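Local atomic coordinates of hypothetical protein (Leishmania major, PDB entry 3LJN), a protein that is of unknown function but is built of ankyrin repeats, a fold that commonly mediates protein-protein binding in other proteins. Residues Ile156-Gln161 with Leu191-Pro197; Ala180-Arg186 with Ile221-Val226; Ala218-Asn222 with Trp290-Val294. All blocks are in the same frame, centred on the assembly; numbering follows the deposited sequence.

Contact 1. Residues Ile156-Gln161 with Leu191-Pro197; sequences IKILVQ and LMMDTVP
Two helical segments pack side by side, 156-161 against 191-195, with Val-196 and Pro-197 leaving the second helix. The axes of the short helical segments approach to 9.5 Å. They run in the same general direction, with a signed crossing angle of -39°. The CA atoms of Lys-157 and Thr-195 are 6.3 Å apart, those of Val-160 and Val-196 5.9 Å. Val-160 (t) is the most covered residue. Val-160 CG1 lies 3.7 Å from Val-196 CA, and Val-160 CG2 4.3 Å from CG of selenomethionine Met-192. Thr-195 (m) bonds back from OG1 to Leu-191 O at a very short 2.5 Å. Thr-195 CG2 is 3.6 Å from Lys-157 O and 3.9 Å from Gln-161 CG. Leu-191 (t, p) places CD2 3.9 Å from Ile-156 CG2. The contact is largely apolar packing between the second helices of successive ankyrin repeats. Ile-156 and Met-192 also touch helix 141-147, and Met-192 reaches helix 176-182.

Contact 2. Residues Ala180-Arg186 with Ile221-Val226; sequences AMEFRNR and INWEDV
Segment 180-186 ends helix 176-182 in a Schellman motif. Arg-184, with positive phi, is C-prime; Asn-185 N bonds to Ala-180 O (2.7 Å) and Arg-184 N to Met-181 O (2.8 Å). Asn-185 then N-caps the next helix, its OD1 bonding Ala-188 N. CA atoms of Met-181 and Ile-221 are 7.2 Å apart, those of Arg-186 and Val-226 9.6 Å. The CA-to-CB bond of Ile-221 (m, t) points toward segment 180-186. Ile-221 CG2 lies over one face of the Arg-184 guanidinium, 4.1 Å from Arg-184 CD. Trp-223 (m, chi2 10°) is the most covered residue. The Arg-186 guanidinium lies flat on it, planes at 18°, with Arg-186 CZ 4.2 Å from the Trp-223 five-membered ring centroid. Asp-225 (p) OD1 forms a salt bridge to Arg-186 NH2 at 2.6 Å. Val-226 (t) CG1 is 3.9 Å from selenomethionine Met-181 CE. Each segment spans the inter-helix turn of one of two adjacent ankyrin repeats. Arg-186 thus meets Trp-223 by cation-pi stacking and Asp-225 by an ion pair, beside apolar packing of Met-181.

Contact 3. Residues Ala218-Asn222 with Trp290-Val294; sequences AILIN and WLDFV
Segment 218-222 is the end of helix 216-219 and the turn after it. Ile-219 to Asn-222 form a type I beta turn, with Asn-222 N bonded to Ile-219 O at 3.0 Å. Asn-222 has positive phi (69/41) and closes a Schellman motif. Segment 290-294 has no regular helix or strand. Leu-291 to Val-294 form a second type I turn, with Val-294 N bonded to Leu-291 O at 2.9 Å. The CA atoms of Leu-220 and Leu-291 are 7.5 Å apart, those of Asn-222 and Phe-293 7.3 Å. Phe-293 (p, chi2 82°) gives the largest contact. Asn-222 (t) lies over one face of the Phe-293 ring, with Asn-222 CB 3.7 Å from the ring centroid and 7° off the normal, a CH-pi contact. Phe-293 CZ is 3.4 Å from Ile-219 O, and Phe-293 CE2 3.6 Å from Leu-220 O. Leu-291 (m, t) sets CD1 4.2 Å from Leu-220 CD2 and 4.4 Å from Ile-219 CG2. Leu-291 also bonds through its backbone to Arg-253, and its side chain touches Ala-254, as does that of Phe-293. The contact is a small surface one. It packs a long loop that leads to helix 300-317 against the turn between the two helices of an ankyrin repeat.

Overall arrangement
The three contacts follow the ankyrin stack toward its C-terminal end. Contact 1 joins the second helices of two successive repeats. Contact 2 joins the inter-helix turn of the later of these repeats to that of the next. Contact 3 adds a loop from beyond the following repeat. The centres of contacts 1 and 2 are about 17 Å apart, and the two touch through Met-192 CE and Ala-180 CB at 4.0 Å. Contacts 2 and 3 are closer, about 11 Å between centres, and share Ile-221 and Asn-222. Trp-223 N lies 2.7 Å from Ala-218 O, a probable hydrogen bond. Contacts 1 and 3 do not touch; their centres are about 27 Å apart.

Contact 1. Residues Ile156-Gln161 with Leu191-Pro197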
# COMPACT_ATOMS: atom_id res chain seq x y z
N ILE A 156 -3.35 11.04 -3.88
CA ILE A 156 -3.77 9.84 -3.15
C ILE A 156 -5.28 9.65 -3.33
O ILE A 156 -5.72 8.56 -3.66
CB ILE A 156 -3.40 9.92 -1.64
CG1 ILE A 156 -1.89 9.77 -1.44
CG2 ILE A 156 -4.13 8.85 -0.85
CD1 ILE A 156 -1.42 10.11 -0.06
N LYS A 157 -6.05 10.71 -3.13
CA LYS A 157 -7.50 10.66 -3.27
C LYS A 157 -7.90 10.17 -4.66
O LYS A 157 -8.63 9.20 -4.79
CB LYS A 157 -8.14 12.02 -2.98
CG LYS A 157 -9.67 12.00 -3.03
CD LYS A 157 -10.34 13.03 -2.10
CE LYS A 157 -10.19 14.48 -2.59
NZ LYS A 157 -10.78 14.69 -3.95
N ILE A 158 -7.40 10.84 -5.68
CA ILE A 158 -7.71 10.49 -7.06
C ILE A 158 -7.25 9.07 -7.42
O ILE A 158 -7.98 8.34 -8.09
CB ILE A 158 -7.11 11.50 -8.06
CG1 ILE A 158 -8.09 12.66 -8.31
CG2 ILE A 158 -6.81 10.82 -9.39
CD1 ILE A 158 -8.45 13.45 -7.08
N LEU A 159 -6.06 8.68 -6.99
CA LEU A 159 -5.57 7.35 -7.35
C LEU A 159 -6.51 6.30 -6.79
O LEU A 159 -6.79 5.32 -7.46
CB LEU A 159 -4.15 7.10 -6.85
CG LEU A 159 -3.00 7.67 -7.67
CD1 LEU A 159 -1.68 7.41 -6.97
CD2 LEU A 159 -2.95 7.10 -9.07
N VAL A 160 -7.01 6.52 -5.58
CA VAL A 160 -7.78 5.49 -4.88
C VAL A 160 -9.21 5.39 -5.44
O VAL A 160 -9.76 4.30 -5.51
CB VAL A 160 -7.77 5.72 -3.34
CG1 VAL A 160 -8.59 4.65 -2.64
CG2 VAL A 160 -6.37 5.69 -2.82
N GLN A 161 -9.78 6.53 -5.85
CA GLN A 161 -11.06 6.56 -6.60
C GLN A 161 -10.97 5.86 -7.94
O GLN A 161 -11.93 5.24 -8.38
CB GLN A 161 -11.53 8.00 -6.84
CG GLN A 161 -12.25 8.61 -5.65
CD GLN A 161 -12.30 10.14 -5.69
OE1 GLN A 161 -11.50 10.78 -6.36
NE2 GLN A 161 -13.23 10.71 -4.94
N LEU A 191 -7.44 8.97 4.74
CA LEU A 191 -7.86 9.27 3.38
C LEU A 191 -7.99 7.99 2.55
O LEU A 191 -8.99 7.80 1.88
CB LEU A 191 -6.88 10.25 2.72
CG LEU A 191 -7.30 10.79 1.36
CD1 LEU A 191 -8.63 11.50 1.48
CD2 LEU A 191 -6.26 11.72 0.82
N MSE A 192 -6.99 7.12 2.61
CA MSE A 192 -7.04 5.87 1.85
C MSE A 192 -8.23 5.00 2.24
O MSE A 192 -8.94 4.50 1.39
CB MSE A 192 -5.75 5.06 2.00
CG MSE A 192 -4.63 5.53 1.06
SE MSE A 192 -2.94 4.54 1.18
CE MSE A 192 -2.70 4.51 3.11
N MSE A 193 -8.44 4.83 3.54
CA MSE A 193 -9.53 3.98 4.04
C MSE A 193 -10.90 4.61 3.91
O MSE A 193 -11.90 3.89 3.87
CB MSE A 193 -9.30 3.64 5.50
CG MSE A 193 -8.43 2.43 5.72
SE MSE A 193 -7.78 2.50 7.58
CE MSE A 193 -7.76 0.58 8.04
N ASP A 194 -10.97 5.94 3.87
CA ASP A 194 -12.27 6.62 3.75
C ASP A 194 -12.63 6.92 2.29
O ASP A 194 -13.80 6.91 1.93
CB ASP A 194 -12.27 7.88 4.63
CG ASP A 194 -11.88 7.59 6.10
OD1 ASP A 194 -11.56 6.42 6.42
OD2 ASP A 194 -11.88 8.53 6.94
N THR A 195 -11.63 7.14 1.45
CA THR A 195 -11.81 7.35 0.01
C THR A 195 -12.10 6.06 -0.73
O THR A 195 -12.75 6.08 -1.76
CB THR A 195 -10.54 7.97 -0.63
OG1 THR A 195 -10.13 9.11 0.14
CG2 THR A 195 -10.81 8.41 -2.06
N VAL A 196 -11.58 4.94 -0.22
CA VAL A 196 -11.67 3.63 -0.90
C VAL A 196 -13.12 3.27 -1.21
O VAL A 196 -13.94 3.16 -0.29
CB VAL A 196 -10.98 2.50 -0.06
CG1 VAL A 196 -11.73 2.25 1.24
CG2 VAL A 196 -10.88 1.22 -0.85
N PRO A 197 -13.45 3.09 -2.50
CA PRO A 197 -14.86 2.89 -2.86
C PRO A 197 -15.47 1.66 -2.19
O PRO A 197 -16.49 1.78 -1.53
CB PRO A 197 -14.82 2.73 -4.39
CG PRO A 197 -13.44 2.28 -4.70
CD PRO A 197 -12.54 2.83 -3.63

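Contact 2. Residues Ala180-Arg186 with Ile221-Val226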
# COMPACT_ATOMS: atom_id res chain seq x y z
N ALA A 180 2.22 3.68 5.22
CA ALA A 180 1.77 4.90 5.90
C ALA A 180 1.93 4.75 7.41
O ALA A 180 2.31 5.70 8.12
CB ALA A 180 0.33 5.21 5.55
N MSE A 181 1.62 3.55 7.89
CA MSE A 181 1.95 3.13 9.25
C MSE A 181 3.43 3.29 9.56
O MSE A 181 3.77 3.95 10.53
CB MSE A 181 1.50 1.68 9.46
CG MSE A 181 0.13 1.62 10.09
SE MSE A 181 -0.84 -0.06 9.97
CE MSE A 181 -2.08 0.34 11.41
N GLU A 182 4.32 2.73 8.74
CA GLU A 182 5.77 2.83 9.00
C GLU A 182 6.22 4.28 9.10
O GLU A 182 6.83 4.67 10.08
CB GLU A 182 6.60 2.05 7.96
CG GLU A 182 8.11 2.33 8.00
CD GLU A 182 8.99 1.20 7.41
OE1 GLU A 182 8.44 0.28 6.75
OE2 GLU A 182 10.24 1.24 7.59
N PHE A 183 5.90 5.10 8.10
CA PHE A 183 6.16 6.53 8.17
C PHE A 183 5.16 7.29 9.06
O PHE A 183 5.10 8.52 9.00
CB PHE A 183 6.14 7.16 6.77
CG PHE A 183 7.05 6.50 5.77
CD1 PHE A 183 6.67 6.41 4.44
CD2 PHE A 183 8.30 5.98 6.15
CE1 PHE A 183 7.50 5.82 3.50
CE2 PHE A 183 9.14 5.38 5.21
CZ PHE A 183 8.73 5.30 3.88
N ARG A 184 4.37 6.59 9.86
CA ARG A 184 3.41 7.22 10.76
C ARG A 184 2.78 8.46 10.14
O ARG A 184 2.77 9.53 10.75
CB ARG A 184 4.04 7.52 12.13
CG ARG A 184 4.77 6.31 12.68
CD ARG A 184 4.64 6.08 14.16
NE ARG A 184 5.58 5.11 14.75
CZ ARG A 184 6.27 4.13 14.13
NH1 ARG A 184 6.16 3.87 12.83
NH2 ARG A 184 7.09 3.37 14.85
N ASN A 185 2.28 8.29 8.92
CA ASN A 185 1.54 9.33 8.21
C ASN A 185 0.06 9.06 8.29
O ASN A 185 -0.47 8.31 7.49
CB ASN A 185 1.98 9.34 6.74
CG ASN A 185 1.12 10.27 5.85
OD1 ASN A 185 0.14 10.87 6.29
ND2 ASN A 185 1.50 10.37 4.59
N ARG A 186 -0.62 9.68 9.25
CA ARG A 186 -2.05 9.40 9.46
C ARG A 186 -2.97 9.97 8.38
O ARG A 186 -3.78 9.23 7.84
CB ARG A 186 -2.53 9.87 10.84
CG ARG A 186 -2.95 8.71 11.73
CD ARG A 186 -4.32 8.96 12.34
NE ARG A 186 -4.74 7.86 13.22
CZ ARG A 186 -4.28 7.66 14.45
NH1 ARG A 186 -3.35 8.46 14.98
NH2 ARG A 186 -4.73 6.63 15.16
N ILE A 221 2.64 -0.26 16.40
CA ILE A 221 2.75 1.17 16.17
C ILE A 221 2.05 1.98 17.24
O ILE A 221 2.28 3.18 17.37
CB ILE A 221 2.11 1.52 14.82
CG1 ILE A 221 2.94 0.92 13.70
CG2 ILE A 221 1.98 3.01 14.62
CD1 ILE A 221 2.45 1.33 12.36
N ASN A 222 1.20 1.31 18.01
CA ASN A 222 0.35 1.93 19.03
C ASN A 222 -0.74 2.83 18.44
O ASN A 222 -1.04 3.91 18.96
CB ASN A 222 1.18 2.69 20.08
CG ASN A 222 0.39 2.98 21.34
OD1 ASN A 222 -0.69 2.42 21.58
ND2 ASN A 222 0.91 3.88 22.16
N TRP A 223 -1.35 2.35 17.36
CA TRP A 223 -2.51 2.97 16.76
C TRP A 223 -3.74 2.12 17.09
O TRP A 223 -4.21 1.35 16.25
CB TRP A 223 -2.28 3.10 15.25
CG TRP A 223 -1.47 4.33 14.89
CD1 TRP A 223 -0.81 5.17 15.74
CD2 TRP A 223 -1.25 4.85 13.56
NE1 TRP A 223 -0.20 6.17 15.04
CE2 TRP A 223 -0.45 6.00 13.70
CE3 TRP A 223 -1.66 4.46 12.28
CZ2 TRP A 223 -0.04 6.77 12.60
CZ3 TRP A 223 -1.26 5.22 11.18
CH2 TRP A 223 -0.46 6.36 11.35
N GLU A 224 -4.24 2.26 18.32
CA GLU A 224 -5.31 1.39 18.82
C GLU A 224 -6.61 1.55 18.04
O GLU A 224 -7.26 0.56 17.74
CB GLU A 224 -5.57 1.62 20.32
CG GLU A 224 -6.43 0.51 20.97
CD GLU A 224 -6.68 0.71 22.47
OE1 GLU A 224 -6.43 1.81 23.00
OE2 GLU A 224 -7.15 -0.25 23.13
N ASP A 225 -6.99 2.78 17.74
CA ASP A 225 -8.28 3.08 17.08
C ASP A 225 -8.33 2.67 15.60
O ASP A 225 -9.40 2.31 15.09
CB ASP A 225 -8.62 4.57 17.23
CG ASP A 225 -7.42 5.47 16.97
OD1 ASP A 225 -6.41 5.01 16.37
OD2 ASP A 225 -7.48 6.65 17.39
N VAL A 226 -7.19 2.75 14.93
CA VAL A 226 -7.09 2.28 13.55
C VAL A 226 -7.13 0.77 13.54
O VAL A 226 -7.64 0.17 12.61
CB VAL A 226 -5.78 2.75 12.88
CG1 VAL A 226 -5.55 2.02 11.60
CG2 VAL A 226 -5.84 4.25 12.63

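Contact 3. Residues Ala218-Asn222 with Trp290-Val294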
# COMPACT_ATOMS: atom_id res chain seq x y z
N ALA A 218 0.16 -1.47 13.60
CA ALA A 218 -0.96 -0.80 14.28
C ALA A 218 -0.87 -1.05 15.75
O ALA A 218 -0.72 -0.11 16.51
CB ALA A 218 -2.30 -1.28 13.75
N ILE A 219 -0.94 -2.31 16.17
CA ILE A 219 -0.66 -2.65 17.56
C ILE A 219 0.79 -2.30 17.91
O ILE A 219 1.03 -1.58 18.87
CB ILE A 219 -0.89 -4.15 17.90
CG1 ILE A 219 -2.35 -4.55 17.65
CG2 ILE A 219 -0.55 -4.41 19.36
CD1 ILE A 219 -2.67 -5.98 18.06
N LEU A 220 1.74 -2.78 17.10
CA LEU A 220 3.17 -2.45 17.27
C LEU A 220 3.44 -0.96 17.20
O LEU A 220 4.37 -0.46 17.84
CB LEU A 220 4.03 -3.14 16.21
CG LEU A 220 4.04 -4.66 16.23
CD1 LEU A 220 4.82 -5.19 15.03
CD2 LEU A 220 4.60 -5.17 17.53
N ILE A 221 2.64 -0.26 16.40
CA ILE A 221 2.75 1.17 16.17
C ILE A 221 2.05 1.98 17.24
O ILE A 221 2.28 3.18 17.37
CB ILE A 221 2.11 1.52 14.82
CG1 ILE A 221 2.94 0.92 13.70
CG2 ILE A 221 1.98 3.01 14.62
CD1 ILE A 221 2.45 1.33 12.36
N ASN A 222 1.20 1.31 18.01
CA ASN A 222 0.35 1.93 19.03
C ASN A 222 -0.74 2.83 18.44
O ASN A 222 -1.04 3.91 18.96
CB ASN A 222 1.18 2.69 20.08
CG ASN A 222 0.39 2.98 21.34
OD1 ASN A 222 -0.69 2.42 21.58
ND2 ASN A 222 0.91 3.88 22.16
N TRP A 290 5.97 -6.69 27.72
CA TRP A 290 5.25 -5.48 27.32
C TRP A 290 5.99 -4.69 26.25
O TRP A 290 7.20 -4.62 26.28
CB TRP A 290 5.08 -4.55 28.51
CG TRP A 290 4.47 -5.17 29.67
CD1 TRP A 290 5.09 -5.50 30.83
CD2 TRP A 290 3.10 -5.54 29.82
NE1 TRP A 290 4.19 -6.06 31.70
CE2 TRP A 290 2.96 -6.09 31.11
CE3 TRP A 290 1.98 -5.45 29.00
CZ2 TRP A 290 1.74 -6.56 31.59
CZ3 TRP A 290 0.76 -5.92 29.47
CH2 TRP A 290 0.65 -6.47 30.76
N LEU A 291 5.25 -4.07 25.32
CA LEU A 291 5.88 -3.27 24.26
C LEU A 291 6.35 -1.91 24.79
O LEU A 291 5.93 -1.47 25.85
CB LEU A 291 4.93 -3.09 23.07
CG LEU A 291 4.34 -4.37 22.47
CD1 LEU A 291 3.39 -4.01 21.37
CD2 LEU A 291 5.39 -5.30 21.95
N ASP A 292 7.23 -1.25 24.05
CA ASP A 292 8.04 -0.15 24.58
C ASP A 292 7.28 1.13 24.92
O ASP A 292 7.60 1.79 25.91
CB ASP A 292 9.17 0.18 23.59
CG ASP A 292 10.01 -1.05 23.27
OD1 ASP A 292 9.65 -2.15 23.78
OD2 ASP A 292 11.02 -0.90 22.52
N PHE A 293 6.30 1.48 24.10
CA PHE A 293 5.34 2.55 24.37
C PHE A 293 4.42 2.26 25.58
O PHE A 293 3.57 3.10 25.89
CB PHE A 293 4.47 2.78 23.13
CG PHE A 293 3.70 1.55 22.70
CD1 PHE A 293 2.50 1.20 23.32
CD2 PHE A 293 4.20 0.72 21.70
CE1 PHE A 293 1.81 0.07 22.95
CE2 PHE A 293 3.51 -0.41 21.33
CZ PHE A 293 2.31 -0.74 21.95
N VAL A 294 4.53 1.08 26.19
CA VAL A 294 3.80 0.72 27.42
C VAL A 294 4.68 1.02 28.63
O VAL A 294 5.82 0.59 28.64
CB VAL A 294 3.50 -0.80 27.50
CG1 VAL A 294 2.53 -1.08 28.59
CG2 VAL A 294 2.99 -1.32 26.19